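Long-range contacts in DUF4848 domain-containing protein (Bacteroides thetaiotaomicron, PDB 4LB8), which is of unknown function but is probably exported as a lipoprotein and pairs with a second copy of itself in the crystal: residues Gly25-Phe30 with Lys130-Ile135; Asn38-Val43 with Glu124-Met129; Glu50-Leu55 with Gln63-Gln68; Ser116-Val121 with Val140-Tyr145. All coordinates share one frame; numbering follows the deposited sequence.

Contact 1: Gly25-Phe30 with Lys130-Ile135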
loop_
_atom_site.group_PDB
_atom_site.type_symbol
_atom_site.label_atom_id
_atom_site.label_comp_id
_atom_site.label_asym_id
_atom_site.label_seq_id
_atom_site.Cartn_x
_atom_site.Cartn_y
_atom_site.Cartn_z
ATOM N N GLY A 25 45.246 0.546 10.220
ATOM C CA GLY A 25 44.153 0.907 9.319
ATOM C C GLY A 25 42.812 0.262 9.589
ATOM O O GLY A 25 41.970 0.201 8.688
ATOM N N THR A 26 42.587 -0.200 10.834
ATOM C CA THR A 26 41.364 -0.907 11.240
ATOM C C THR A 26 40.506 -0.082 12.222
ATOM O O THR A 26 39.470 -0.564 12.678
ATOM C CB THR A 26 41.733 -2.287 11.843
ATOM O OG1 THR A 26 42.448 -2.124 13.071
ATOM C CG2 THR A 26 42.544 -3.148 10.883
HETATM N N MSE A 27 40.922 1.153 12.536
HETATM C CA MSE A 27 40.188 1.993 13.472
HETATM C C MSE A 27 40.355 3.480 13.166
HETATM O O MSE A 27 41.479 3.942 13.001
HETATM C CB MSE A 27 40.676 1.698 14.914
HETATM C CG MSE A 27 39.852 2.382 16.016
HETATM SE SE MSE A 27 38.034 1.662 16.223
HETATM C CE MSE A 27 38.537 0.007 17.054
ATOM N N ILE A 28 39.244 4.233 13.145
ATOM C CA ILE A 28 39.232 5.699 13.026
ATOM C C ILE A 28 39.161 6.250 14.456
ATOM O O ILE A 28 38.302 5.829 15.232
ATOM C CB ILE A 28 38.079 6.253 12.113
ATOM C CG1 ILE A 28 38.334 6.006 10.614
ATOM C CG2 ILE A 28 37.788 7.740 12.375
ATOM C CD1 ILE A 28 39.298 6.966 9.864
ATOM N N LYS A 29 40.064 7.170 14.802
ATOM C CA LYS A 29 40.078 7.825 16.102
ATOM C C LYS A 29 39.901 9.326 15.898
ATOM O O LYS A 29 40.602 9.918 15.087
ATOM C CB LYS A 29 41.377 7.510 16.873
ATOM C CG LYS A 29 41.489 8.129 18.274
ATOM C CD LYS A 29 42.952 8.267 18.675
ATOM C CE LYS A 29 43.256 8.108 20.158
ATOM N NZ LYS A 29 43.148 6.686 20.624
ATOM N N PHE A 30 38.937 9.922 16.606
ATOM C CA PHE A 30 38.700 11.361 16.609
ATOM C C PHE A 30 39.303 11.929 17.880
ATOM O O PHE A 30 39.436 11.202 18.869
ATOM C CB PHE A 30 37.202 11.693 16.499
ATOM C CG PHE A 30 36.612 11.297 15.171
ATOM C CD1 PHE A 30 36.879 12.041 14.020
ATOM C CD2 PHE A 30 35.814 10.159 15.056
ATOM C CE1 PHE A 30 36.348 11.659 12.783
ATOM C CE2 PHE A 30 35.282 9.785 13.819
ATOM C CZ PHE A 30 35.543 10.541 12.693
ATOM N N LYS A 130 33.467 -3.965 12.308
ATOM C CA LYS A 130 32.781 -4.399 13.540
ATOM C C LYS A 130 31.801 -3.311 14.049
ATOM O O LYS A 130 31.241 -3.442 15.141
ATOM C CB LYS A 130 33.799 -4.756 14.637
ATOM C CG LYS A 130 34.659 -5.985 14.332
ATOM C CD LYS A 130 35.685 -6.270 15.436
ATOM C CE LYS A 130 35.230 -7.365 16.385
ATOM N NZ LYS A 130 36.236 -7.646 17.447
ATOM N N GLY A 131 31.640 -2.240 13.262
ATOM C CA GLY A 131 30.778 -1.110 13.593
ATOM C C GLY A 131 31.356 -0.265 14.700
ATOM O O GLY A 131 30.615 0.238 15.548
ATOM N N GLU A 132 32.690 -0.078 14.675
ATOM C CA GLU A 132 33.415 0.685 15.675
ATOM C C GLU A 132 34.187 1.866 15.131
ATOM O O GLU A 132 34.714 1.841 14.003
ATOM C CB GLU A 132 34.426 -0.216 16.388
ATOM C CG GLU A 132 33.794 -1.282 17.253
ATOM C CD GLU A 132 34.727 -2.389 17.686
ATOM O OE1 GLU A 132 35.869 -2.463 17.172
ATOM O OE2 GLU A 132 34.289 -3.218 18.513
ATOM N N PHE A 133 34.327 2.875 16.008
ATOM C CA PHE A 133 35.180 4.058 15.859
ATOM C C PHE A 133 35.511 4.521 17.270
ATOM O O PHE A 133 34.890 4.045 18.236
ATOM C CB PHE A 133 34.597 5.173 14.973
ATOM C CG PHE A 133 33.385 5.871 15.522
ATOM C CD1 PHE A 133 32.105 5.363 15.291
ATOM C CD2 PHE A 133 33.511 7.041 16.265
ATOM C CE1 PHE A 133 30.975 5.999 15.820
ATOM C CE2 PHE A 133 32.382 7.680 16.792
ATOM C CZ PHE A 133 31.121 7.152 16.569
HETATM N N MSE A 134 36.505 5.422 17.391
HETATM C CA MSE A 134 36.941 5.898 18.691
HETATM C C MSE A 134 36.925 7.406 18.829
HETATM O O MSE A 134 37.227 8.121 17.863
HETATM C CB MSE A 134 38.349 5.382 18.991
HETATM C CG MSE A 134 38.389 3.896 19.308
HETATM SE SE MSE A 134 40.139 3.372 19.900
HETATM C CE MSE A 134 40.044 4.016 21.740
ATOM N N ILE A 135 36.578 7.881 20.060
ATOM C CA ILE A 135 36.639 9.293 20.494
ATOM C C ILE A 135 37.712 9.325 21.581
ATOM O O ILE A 135 37.455 8.879 22.713
ATOM C CB ILE A 135 35.275 9.915 20.964
ATOM C CG1 ILE A 135 34.098 9.698 19.963
ATOM C CG2 ILE A 135 35.445 11.400 21.355
ATOM C CD1 ILE A 135 34.366 9.991 18.571
HETATM O O HOH W 1 36.763 3.012 12.743
#
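Glu-132 meets the bent side chain of Met-27, a selenomethionine. Glu-132 OE1 lies 3.6 Å from Met-27 CE, and the two chains cross obliquely. A water links the backbones of Glu-132 and Ile-28. It accepts from Ile-28 N at 2.8 Å and donates to Glu-132 O at 2.7 Å. It takes the place where a direct bond would continue the ladder between the strands.

Phe-133 comes next. Met-27 SE packs against Phe-133 CA. Met-27 CG is anti to the backbone N (chi1 -172°), and the chain then bends twice. On the ring, Phe-133 CD2 sits at the edge of the Phe-30 ring, 4.1 Å from Phe-30 CD2. Tyr-36 of helix 33-44 meets both rings. Strands 27-30 and 132-135 run parallel here, as the inner pair of a four-stranded mixed sheet.

Met-134, also a selenomethionine, is gripped at both ends of its backbone. Met-134 N donates to Ile-28 O at 2.8 Å. Met-134 O accepts from Phe-30 N at 2.8 Å, with a nearly straight N-H (168°). The Met-134 side chain crosses Met-27 at about a right angle, with Met-134 CG 3.8 Å from Met-27 SE. Lys-29 lies on the same sheet face, and Gly-136 O holds its NZ.

Ile-135 lies on the other face, with Phe-30. Its CD1 reaches Phe-30 CD2 at 3.8 Å.

Contact 2: Asn38-Val43 with Glu124-Met129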
loop_
_atom_site.group_PDB
_atom_site.type_symbol
_atom_site.label_atom_id
_atom_site.label_comp_id
_atom_site.label_asym_id
_atom_site.label_seq_id
_atom_site.Cartn_x
_atom_site.Cartn_y
_atom_site.Cartn_z
ATOM N N ASN A 38 31.991 17.429 13.526
ATOM C CA ASN A 38 32.450 18.274 12.429
ATOM C C ASN A 38 32.819 17.445 11.219
ATOM O O ASN A 38 32.329 17.747 10.128
ATOM C CB ASN A 38 33.630 19.131 12.863
ATOM C CG ASN A 38 33.188 20.467 13.385
ATOM O OD1 ASN A 38 32.722 20.599 14.532
ATOM N ND2 ASN A 38 33.235 21.470 12.512
ATOM N N ALA A 39 33.654 16.386 11.398
ATOM C CA ALA A 39 34.052 15.485 10.308
ATOM C C ALA A 39 32.837 14.773 9.690
ATOM O O ALA A 39 32.802 14.586 8.478
ATOM C CB ALA A 39 35.046 14.462 10.806
ATOM N N LEU A 40 31.829 14.414 10.510
ATOM C CA LEU A 40 30.612 13.760 10.032
ATOM C C LEU A 40 29.843 14.722 9.056
ATOM O O LEU A 40 29.486 14.312 7.934
ATOM C CB LEU A 40 29.751 13.329 11.251
ATOM C CG LEU A 40 28.486 12.462 11.020
ATOM C CD1 LEU A 40 28.824 11.045 10.579
ATOM C CD2 LEU A 40 27.638 12.432 12.273
ATOM N N LEU A 41 29.680 16.010 9.458
ATOM C CA LEU A 41 29.016 17.055 8.678
ATOM C C LEU A 41 29.749 17.310 7.367
ATOM O O LEU A 41 29.122 17.275 6.306
ATOM C CB LEU A 41 28.913 18.370 9.490
ATOM C CG LEU A 41 28.286 19.573 8.746
ATOM C CD1 LEU A 41 26.794 19.317 8.460
ATOM C CD2 LEU A 41 28.462 20.834 9.540
ATOM N N LYS A 42 31.080 17.571 7.441
ATOM C CA LYS A 42 31.916 17.839 6.263
ATOM C C LYS A 42 31.921 16.630 5.314
ATOM O O LYS A 42 31.637 16.814 4.137
ATOM C CB LYS A 42 33.346 18.244 6.642
ATOM C CG LYS A 42 33.484 19.459 7.573
ATOM C CD LYS A 42 33.425 20.817 6.879
ATOM C CE LYS A 42 33.545 21.959 7.868
ATOM N NZ LYS A 42 33.655 23.283 7.186
ATOM N N VAL A 43 32.158 15.407 5.823
ATOM C CA VAL A 43 32.175 14.203 4.979
ATOM C C VAL A 43 30.767 13.866 4.440
ATOM O O VAL A 43 30.657 13.616 3.243
ATOM C CB VAL A 43 32.829 12.985 5.671
ATOM C CG1 VAL A 43 32.771 11.734 4.791
ATOM C CG2 VAL A 43 34.272 13.306 6.026
ATOM N N GLU A 124 28.321 5.320 8.900
ATOM C CA GLU A 124 28.839 4.336 7.937
ATOM C C GLU A 124 30.189 4.795 7.336
ATOM O O GLU A 124 31.035 3.957 7.022
ATOM C CB GLU A 124 27.817 4.053 6.817
ATOM C CG GLU A 124 27.508 5.221 5.881
ATOM C CD GLU A 124 27.037 4.860 4.483
ATOM O OE1 GLU A 124 27.072 3.660 4.127
ATOM O OE2 GLU A 124 26.668 5.787 3.728
ATOM N N TYR A 125 30.394 6.113 7.219
ATOM C CA TYR A 125 31.627 6.708 6.716
ATOM C C TYR A 125 32.822 6.416 7.622
ATOM O O TYR A 125 33.942 6.369 7.132
ATOM C CB TYR A 125 31.470 8.239 6.590
ATOM C CG TYR A 125 30.351 8.668 5.668
ATOM C CD1 TYR A 125 30.373 8.342 4.317
ATOM C CD2 TYR A 125 29.309 9.464 6.128
ATOM C CE1 TYR A 125 29.322 8.694 3.474
ATOM C CE2 TYR A 125 28.274 9.859 5.285
ATOM C CZ TYR A 125 28.281 9.466 3.959
ATOM O OH TYR A 125 27.263 9.846 3.122
ATOM N N PHE A 126 32.608 6.261 8.940
ATOM C CA PHE A 126 33.743 6.118 9.832
ATOM C C PHE A 126 33.811 4.767 10.558
ATOM O O PHE A 126 34.924 4.377 10.915
ATOM C CB PHE A 126 33.765 7.268 10.846
ATOM C CG PHE A 126 33.635 8.673 10.288
ATOM C CD1 PHE A 126 34.544 9.158 9.357
ATOM C CD2 PHE A 126 32.640 9.530 10.744
ATOM C CE1 PHE A 126 34.444 10.475 8.868
ATOM C CE2 PHE A 126 32.551 10.846 10.267
ATOM C CZ PHE A 126 33.443 11.308 9.323
ATOM N N VAL A 127 32.666 4.045 10.754
ATOM C CA VAL A 127 32.672 2.723 11.400
ATOM C C VAL A 127 33.484 1.716 10.569
ATOM O O VAL A 127 33.490 1.779 9.337
ATOM C CB VAL A 127 31.277 2.116 11.743
ATOM C CG1 VAL A 127 30.611 2.835 12.907
ATOM C CG2 VAL A 127 30.359 2.038 10.523
ATOM N N ASN A 128 34.164 0.795 11.255
ATOM C CA ASN A 128 34.945 -0.247 10.618
ATOM C C ASN A 128 34.056 -1.475 10.372
ATOM O O ASN A 128 32.821 -1.377 10.414
ATOM C CB ASN A 128 36.202 -0.597 11.455
ATOM C CG ASN A 128 35.963 -1.124 12.860
ATOM O OD1 ASN A 128 34.870 -1.552 13.243
ATOM N ND2 ASN A 128 37.018 -1.145 13.649
HETATM N N MSE A 129 34.688 -2.634 10.167
HETATM C CA MSE A 129 33.992 -3.870 9.859
HETATM C C MSE A 129 33.218 -4.469 11.058
HETATM O O MSE A 129 32.374 -5.352 10.836
HETATM C CB MSE A 129 34.978 -4.880 9.251
HETATM C CG MSE A 129 35.551 -4.411 7.893
HETATM SE SE MSE A 129 34.179 -3.788 6.617
HETATM C CE MSE A 129 34.400 -1.956 6.651
#
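Phe-126 points its ring at helix 33-44 and meets it with its edge. The tip atom Phe-126 CZ lies 3.4 Å from Ala-39 O, near the plane of the ring. That oxygen already accepts the helix bond from Val-43 N. Phe-126 CE2 is 3.5 Å from Leu-40 CA and 3.7 Å from Leu-40 CD1. The CB of Ala-39 adds a contact at CZ.

Val-43 serves two rings with its two methyls. CG1 is anti to the backbone N (chi1 177°) and lies over one face of the Tyr-125 ring, 4.0 Å from Tyr-125 CG. CG2 turns to the edge of the other ring, 3.9 Å from Phe-126 CZ. The side chains of Val-43 and Tyr-125 lie alongside one another, pointing opposite ways. Tyr-125 CB in turn lies over the centre of the Phe-126 ring. The hydroxyl of Tyr-125 is hydrogen-bonded to Thr-256 O of the second subunit, and Leu-40 packs on Val-258 of that subunit.

An alanine in place of Phe-126 would probably open a gap beside Ala-39, Leu-40 and Val-43 and deprive Phe-30 of one of its ring partners. Phe-30 meets Phe-126 edge-to-face from strand 27-30. The contact is a buried junction, mostly apolar, without a hydrogen bond between the two segments, where a loop aromatic packs between helix 33-44 and strand 27-30 of the four-stranded sheet.

Contact 3: Glu50-Leu55 with Gln63-Gln68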
loop_
_atom_site.group_PDB
_atom_site.type_symbol
_atom_site.label_atom_id
_atom_site.label_comp_id
_atom_site.label_asym_id
_atom_site.label_seq_id
_atom_site.Cartn_x
_atom_site.Cartn_y
_atom_site.Cartn_z
ATOM N N GLU A 50 33.837 12.015 -3.847
ATOM C CA GLU A 50 34.632 12.818 -2.897
ATOM C C GLU A 50 34.812 12.067 -1.588
ATOM O O GLU A 50 35.893 12.093 -1.014
ATOM C CB GLU A 50 33.969 14.179 -2.617
ATOM C CG GLU A 50 34.010 15.183 -3.758
ATOM C CD GLU A 50 33.324 16.502 -3.452
ATOM O OE1 GLU A 50 32.223 16.479 -2.856
ATOM O OE2 GLU A 50 33.886 17.563 -3.809
ATOM N N GLN A 51 33.747 11.390 -1.122
ATOM C CA GLN A 51 33.780 10.602 0.106
ATOM C C GLN A 51 34.672 9.385 -0.045
ATOM O O GLN A 51 35.469 9.117 0.854
ATOM C CB GLN A 51 32.384 10.150 0.504
ATOM C CG GLN A 51 31.487 11.266 0.940
ATOM C CD GLN A 51 30.077 10.811 0.894
ATOM O OE1 GLN A 51 29.779 9.701 0.447
ATOM N NE2 GLN A 51 29.175 11.660 1.355
ATOM N N VAL A 52 34.523 8.644 -1.172
ATOM C CA VAL A 52 35.316 7.456 -1.498
ATOM C C VAL A 52 36.797 7.871 -1.577
ATOM O O VAL A 52 37.625 7.184 -0.985
ATOM C CB VAL A 52 34.830 6.720 -2.786
ATOM C CG1 VAL A 52 35.715 5.522 -3.116
ATOM C CG2 VAL A 52 33.379 6.265 -2.659
ATOM N N SER A 53 37.114 9.034 -2.205
ATOM C CA SER A 53 38.485 9.540 -2.331
ATOM C C SER A 53 39.057 10.038 -1.014
ATOM O O SER A 53 40.242 9.812 -0.772
ATOM C CB SER A 53 38.569 10.641 -3.377
ATOM O OG SER A 53 38.344 10.064 -4.651
ATOM N N PHE A 54 38.245 10.712 -0.166
ATOM C CA PHE A 54 38.686 11.207 1.149
ATOM C C PHE A 54 39.024 10.014 2.062
ATOM O O PHE A 54 39.975 10.099 2.843
ATOM C CB PHE A 54 37.629 12.138 1.791
ATOM C CG PHE A 54 37.825 12.442 3.260
ATOM C CD1 PHE A 54 38.710 13.435 3.673
ATOM C CD2 PHE A 54 37.134 11.728 4.236
ATOM C CE1 PHE A 54 38.908 13.703 5.035
ATOM C CE2 PHE A 54 37.341 11.987 5.596
ATOM C CZ PHE A 54 38.218 12.980 5.987
ATOM N N LEU A 55 38.273 8.893 1.926
ATOM C CA LEU A 55 38.509 7.667 2.694
ATOM C C LEU A 55 39.728 6.913 2.148
ATOM O O LEU A 55 40.446 6.288 2.929
ATOM C CB LEU A 55 37.259 6.760 2.718
ATOM C CG LEU A 55 36.101 7.260 3.595
ATOM C CD1 LEU A 55 34.831 6.521 3.285
ATOM C CD2 LEU A 55 36.445 7.199 5.074
ATOM N N GLN A 63 32.537 0.880 6.397
ATOM C CA GLN A 63 31.318 0.178 6.026
ATOM C C GLN A 63 30.710 0.775 4.777
ATOM O O GLN A 63 30.116 0.033 3.987
ATOM C CB GLN A 63 30.325 0.197 7.163
ATOM C CG GLN A 63 30.529 -1.004 8.042
ATOM C CD GLN A 63 29.460 -1.156 9.057
ATOM O OE1 GLN A 63 28.288 -0.800 8.828
ATOM N NE2 GLN A 63 29.836 -1.765 10.169
HETATM N N MSE A 64 30.918 2.093 4.560
HETATM C CA MSE A 64 30.466 2.774 3.361
HETATM C C MSE A 64 31.153 2.188 2.098
HETATM O O MSE A 64 30.457 1.912 1.120
HETATM C CB MSE A 64 30.705 4.278 3.467
HETATM C CG MSE A 64 29.988 5.052 2.378
HETATM SE SE MSE A 64 31.134 5.945 1.059
HETATM C CE MSE A 64 32.081 4.675 0.381
ATOM N N ILE A 65 32.501 1.991 2.122
ATOM C CA ILE A 65 33.273 1.440 0.987
ATOM C C ILE A 65 32.793 0.013 0.701
ATOM O O ILE A 65 32.623 -0.349 -0.469
ATOM C CB ILE A 65 34.827 1.515 1.205
ATOM C CG1 ILE A 65 35.332 2.957 1.544
ATOM C CG2 ILE A 65 35.631 0.848 0.059
ATOM C CD1 ILE A 65 35.327 4.047 0.385
ATOM N N LEU A 66 32.515 -0.765 1.763
ATOM C CA LEU A 66 31.974 -2.117 1.639
ATOM C C LEU A 66 30.581 -2.093 0.981
ATOM O O LEU A 66 30.308 -2.968 0.179
ATOM C CB LEU A 66 31.914 -2.808 3.017
ATOM C CG LEU A 66 31.719 -4.317 2.995
ATOM C CD1 LEU A 66 32.934 -5.020 2.410
ATOM C CD2 LEU A 66 31.401 -4.830 4.381
HETATM N N MSE A 67 29.721 -1.105 1.304
HETATM C CA MSE A 67 28.377 -0.928 0.734
HETATM C C MSE A 67 28.487 -0.605 -0.757
HETATM O O MSE A 67 27.735 -1.169 -1.555
HETATM C CB MSE A 67 27.595 0.167 1.482
HETATM C CG MSE A 67 26.113 0.266 1.078
HETATM SE SE MSE A 67 25.090 -1.365 1.384
HETATM C CE MSE A 67 24.434 -1.003 3.202
ATOM N N GLN A 68 29.448 0.251 -1.142
ATOM C CA GLN A 68 29.724 0.540 -2.554
ATOM C C GLN A 68 30.035 -0.780 -3.291
ATOM O O GLN A 68 29.430 -1.077 -4.325
ATOM C CB GLN A 68 30.919 1.506 -2.703
ATOM C CG GLN A 68 30.690 2.918 -2.241
ATOM C CD GLN A 68 30.116 3.808 -3.315
ATOM O OE1 GLN A 68 28.966 4.258 -3.217
ATOM N NE2 GLN A 68 30.922 4.132 -4.339
#
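Ile-65 packs its CD1 against both Val-52 and Leu-55 where two consecutive helices meet. Helices 48-57 and 63-80 form a splayed helical hairpin, joined by a short loop. The axes of the segments 50-55 and 63-68 come within 10.6 Å and cross at -126°, so the contact is confined to a small patch.

The tight part is apolar. Ile-65 CD1 lies 3.8 Å from Val-52 CG1 and also 3.8 Å from Leu-55 CD1. In Ile-65, chi1 (-54°) sets CG1 toward the other helix, and a turn at chi2 (-72°) brings CD1 between Val-52 and Leu-55. The Leu-55 chain passes beside Ile-65, heading the other way. Val-52 meets Ile-65 at a slant.

Met-64, a selenomethionine, lies on the buried side. Its bent chain brings CE to 3.7 Å from Val-52 CG2. Its SE is 4.0 Å from Gln-51 OE1, and these two side chains cross at about a right angle. The amide nitrogen of Gln-51 is engaged outside the hairpin: NE2 donates to Val-43 O, and a weaker bond links it to the hydroxyl of Tyr-125. These bonds probably fix the amide's rotation and tie the hairpin to helix 33-44.

The other side is looser and faces solvent. Exposed Gln-68 contributes little buried surface, and no hydrogen bond joins the two segments. Its chain bends at chi2 and reaches toward Val-52 tip to tip. There the amide nitrogen Gln-68 NE2 rests 3.7 Å from the methyl Val-52 CG2.

Contact 4: Ser116-Val121 with Val140-Tyr145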
loop_
_atom_site.group_PDB
_atom_site.type_symbol
_atom_site.label_atom_id
_atom_site.label_comp_id
_atom_site.label_asym_id
_atom_site.label_seq_id
_atom_site.Cartn_x
_atom_site.Cartn_y
_atom_site.Cartn_z
ATOM N N SER A 116 22.573 -1.578 6.002
ATOM C CA SER A 116 23.399 -1.234 7.170
ATOM C C SER A 116 22.613 -1.658 8.409
ATOM O O SER A 116 21.383 -1.612 8.396
ATOM C CB SER A 116 23.691 0.268 7.195
ATOM O OG SER A 116 24.840 0.655 7.935
ATOM N N ARG A 117 23.308 -2.105 9.454
ATOM C CA ARG A 117 22.693 -2.482 10.731
ATOM C C ARG A 117 22.574 -1.233 11.613
ATOM O O ARG A 117 21.844 -1.257 12.576
ATOM C CB ARG A 117 23.501 -3.587 11.429
ATOM C CG ARG A 117 23.337 -4.935 10.744
ATOM C CD ARG A 117 24.174 -6.023 11.406
ATOM N NE ARG A 117 24.053 -7.325 10.736
ATOM C CZ ARG A 117 23.077 -8.198 10.964
ATOM N NH1 ARG A 117 22.114 -7.918 11.838
ATOM N NH2 ARG A 117 23.037 -9.347 10.299
ATOM N N LEU A 118 23.224 -0.132 11.221
ATOM C CA LEU A 118 23.292 1.155 11.915
ATOM C C LEU A 118 21.974 1.889 12.027
ATOM O O LEU A 118 21.261 2.075 11.043
ATOM C CB LEU A 118 24.280 2.106 11.199
ATOM C CG LEU A 118 25.759 1.757 11.213
ATOM C CD1 LEU A 118 26.563 2.831 10.525
ATOM C CD2 LEU A 118 26.277 1.557 12.618
ATOM N N VAL A 119 21.706 2.395 13.221
ATOM C CA VAL A 119 20.547 3.246 13.496
ATOM C C VAL A 119 20.930 4.653 12.993
ATOM O O VAL A 119 20.178 5.285 12.251
ATOM C CB VAL A 119 20.177 3.228 15.010
ATOM C CG1 VAL A 119 18.993 4.133 15.307
ATOM C CG2 VAL A 119 19.928 1.818 15.499
ATOM N N TYR A 120 22.133 5.108 13.377
ATOM C CA TYR A 120 22.701 6.406 13.020
ATOM C C TYR A 120 23.538 6.178 11.774
ATOM O O TYR A 120 24.748 5.972 11.819
ATOM C CB TYR A 120 23.482 6.967 14.224
ATOM C CG TYR A 120 22.697 6.874 15.523
ATOM C CD1 TYR A 120 21.373 7.300 15.593
ATOM C CD2 TYR A 120 23.262 6.317 16.666
ATOM C CE1 TYR A 120 20.628 7.161 16.759
ATOM C CE2 TYR A 120 22.530 6.197 17.850
ATOM C CZ TYR A 120 21.221 6.641 17.894
ATOM O OH TYR A 120 20.487 6.566 19.050
ATOM N N VAL A 121 22.821 6.165 10.653
ATOM C CA VAL A 121 23.213 5.810 9.293
ATOM C C VAL A 121 24.480 6.510 8.760
ATOM O O VAL A 121 25.301 5.848 8.105
ATOM C CB VAL A 121 22.031 5.960 8.285
ATOM C CG1 VAL A 121 20.951 4.937 8.577
ATOM C CG2 VAL A 121 21.445 7.377 8.247
ATOM N N VAL A 140 33.542 3.547 20.609
ATOM C CA VAL A 140 32.136 3.591 20.301
ATOM C C VAL A 140 31.805 2.383 19.423
ATOM O O VAL A 140 32.295 2.309 18.295
ATOM C CB VAL A 140 31.727 4.925 19.632
ATOM C CG1 VAL A 140 30.220 4.964 19.382
ATOM C CG2 VAL A 140 32.179 6.131 20.455
ATOM N N VAL A 141 31.025 1.425 19.961
ATOM C CA VAL A 141 30.447 0.289 19.230
ATOM C C VAL A 141 29.075 0.814 18.830
ATOM O O VAL A 141 28.166 0.868 19.672
ATOM C CB VAL A 141 30.387 -1.059 20.002
ATOM C CG1 VAL A 141 29.726 -2.126 19.135
ATOM C CG2 VAL A 141 31.763 -1.509 20.458
ATOM N N ASP A 142 28.966 1.337 17.606
ATOM C CA ASP A 142 27.771 2.052 17.203
ATOM C C ASP A 142 26.509 1.195 17.240
ATOM O O ASP A 142 26.537 -0.022 16.970
ATOM C CB ASP A 142 27.945 2.746 15.838
ATOM C CG ASP A 142 27.231 4.088 15.740
ATOM O OD1 ASP A 142 27.199 4.825 16.754
ATOM O OD2 ASP A 142 26.693 4.395 14.664
ATOM N N LYS A 143 25.401 1.879 17.642
ATOM C CA LYS A 143 24.038 1.353 17.769
ATOM C C LYS A 143 23.602 0.687 16.476
ATOM O O LYS A 143 23.688 1.281 15.393
ATOM C CB LYS A 143 23.028 2.459 18.173
ATOM C CG LYS A 143 21.688 1.900 18.661
ATOM C CD LYS A 143 20.805 2.929 19.338
ATOM C CE LYS A 143 19.616 2.237 19.975
ATOM N NZ LYS A 143 18.732 3.184 20.711
ATOM N N VAL A 144 23.156 -0.569 16.604
ATOM C CA VAL A 144 22.707 -1.365 15.462
ATOM C C VAL A 144 21.293 -1.878 15.681
ATOM O O VAL A 144 20.794 -1.869 16.806
ATOM C CB VAL A 144 23.672 -2.537 15.107
ATOM C CG1 VAL A 144 25.051 -2.025 14.693
ATOM C CG2 VAL A 144 23.766 -3.572 16.233
ATOM N N TYR A 145 20.645 -2.283 14.601
ATOM C CA TYR A 145 19.354 -2.966 14.643
ATOM C C TYR A 145 19.637 -4.458 14.928
ATOM O O TYR A 145 20.629 -5.016 14.409
ATOM C CB TYR A 145 18.575 -2.791 13.331
ATOM C CG TYR A 145 18.097 -1.379 13.068
ATOM C CD1 TYR A 145 17.052 -0.826 13.810
ATOM C CD2 TYR A 145 18.631 -0.625 12.031
ATOM C CE1 TYR A 145 16.593 0.466 13.560
ATOM C CE2 TYR A 145 18.175 0.665 11.764
ATOM C CZ TYR A 145 17.151 1.205 12.530
ATOM O OH TYR A 145 16.700 2.481 12.282
HETATM O O HOH W 2 24.140 3.710 14.551
#
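Tyr-145 lays one face of its ring against Val-119. Val-119 CG2 stands 4.0 Å from the ring centroid and only 8° off the ring normal, a CH-pi contact. The two side chains cross at about a right angle. With Val-119 CG1 anti to the backbone N (chi1 179°), CG2 is left to sit over the ring.

The ring of Tyr-120 also has Val-119 over a face, with CB above its centre. Lys-143 is fully extended and runs aslant to both residues. Its CG is 3.6 Å from Val-119 CG2, and its CD is 3.7 Å from Tyr-120 OH. On the far side of the backbone, Arg-117 CB packs on Val-144 CB at 3.8 Å.

Two backbone bonds flank the single bridge of Leu-118 with Val-144. Tyr-145 N donates to Arg-117 O at 2.6 Å, in the carbonyl plane. Val-119 N donates to Lys-143 O at 3.1 Å, from above that carbonyl's plane.

An alanine in place of Tyr-145 would probably strip Val-119 CG2 of the ring face it rests on and open a gap beside Leu-118 O.

A water accepts from Tyr-120 N and donates to Lys-143 O and to Asp-142 OD2, the last at 2.6 Å. Asn-123 ND2 also donates to Asp-142 OD2. Val-119 O bonds to Ser-186 OG of the second subunit. Two donors on OD2 are consistent with that oxygen being unprotonated, and the water satisfies polar groups of both segments.

Overall arrangement
All four contacts lie in the N-terminal part of the chain, on one side of its centre. Contacts 1 and 2 have centres about 10 Å apart and share a core. Contact 2 is also about 10 Å, between centres, from contact 3, joined by backbone and side-chain bonds from the loop 124-129 to Gln-63 and Met-64. Contact 4 carries on the sheet of contact 1: Phe-133 O bonds to Val-140 N, and Gly-131 O to Asp-142 N. Contacts 3 and 4 are the farthest apart, about 17 Å between centres. The second subunit makes hydrogen bonds at contacts 2 and 4. No active site or ligand is known here.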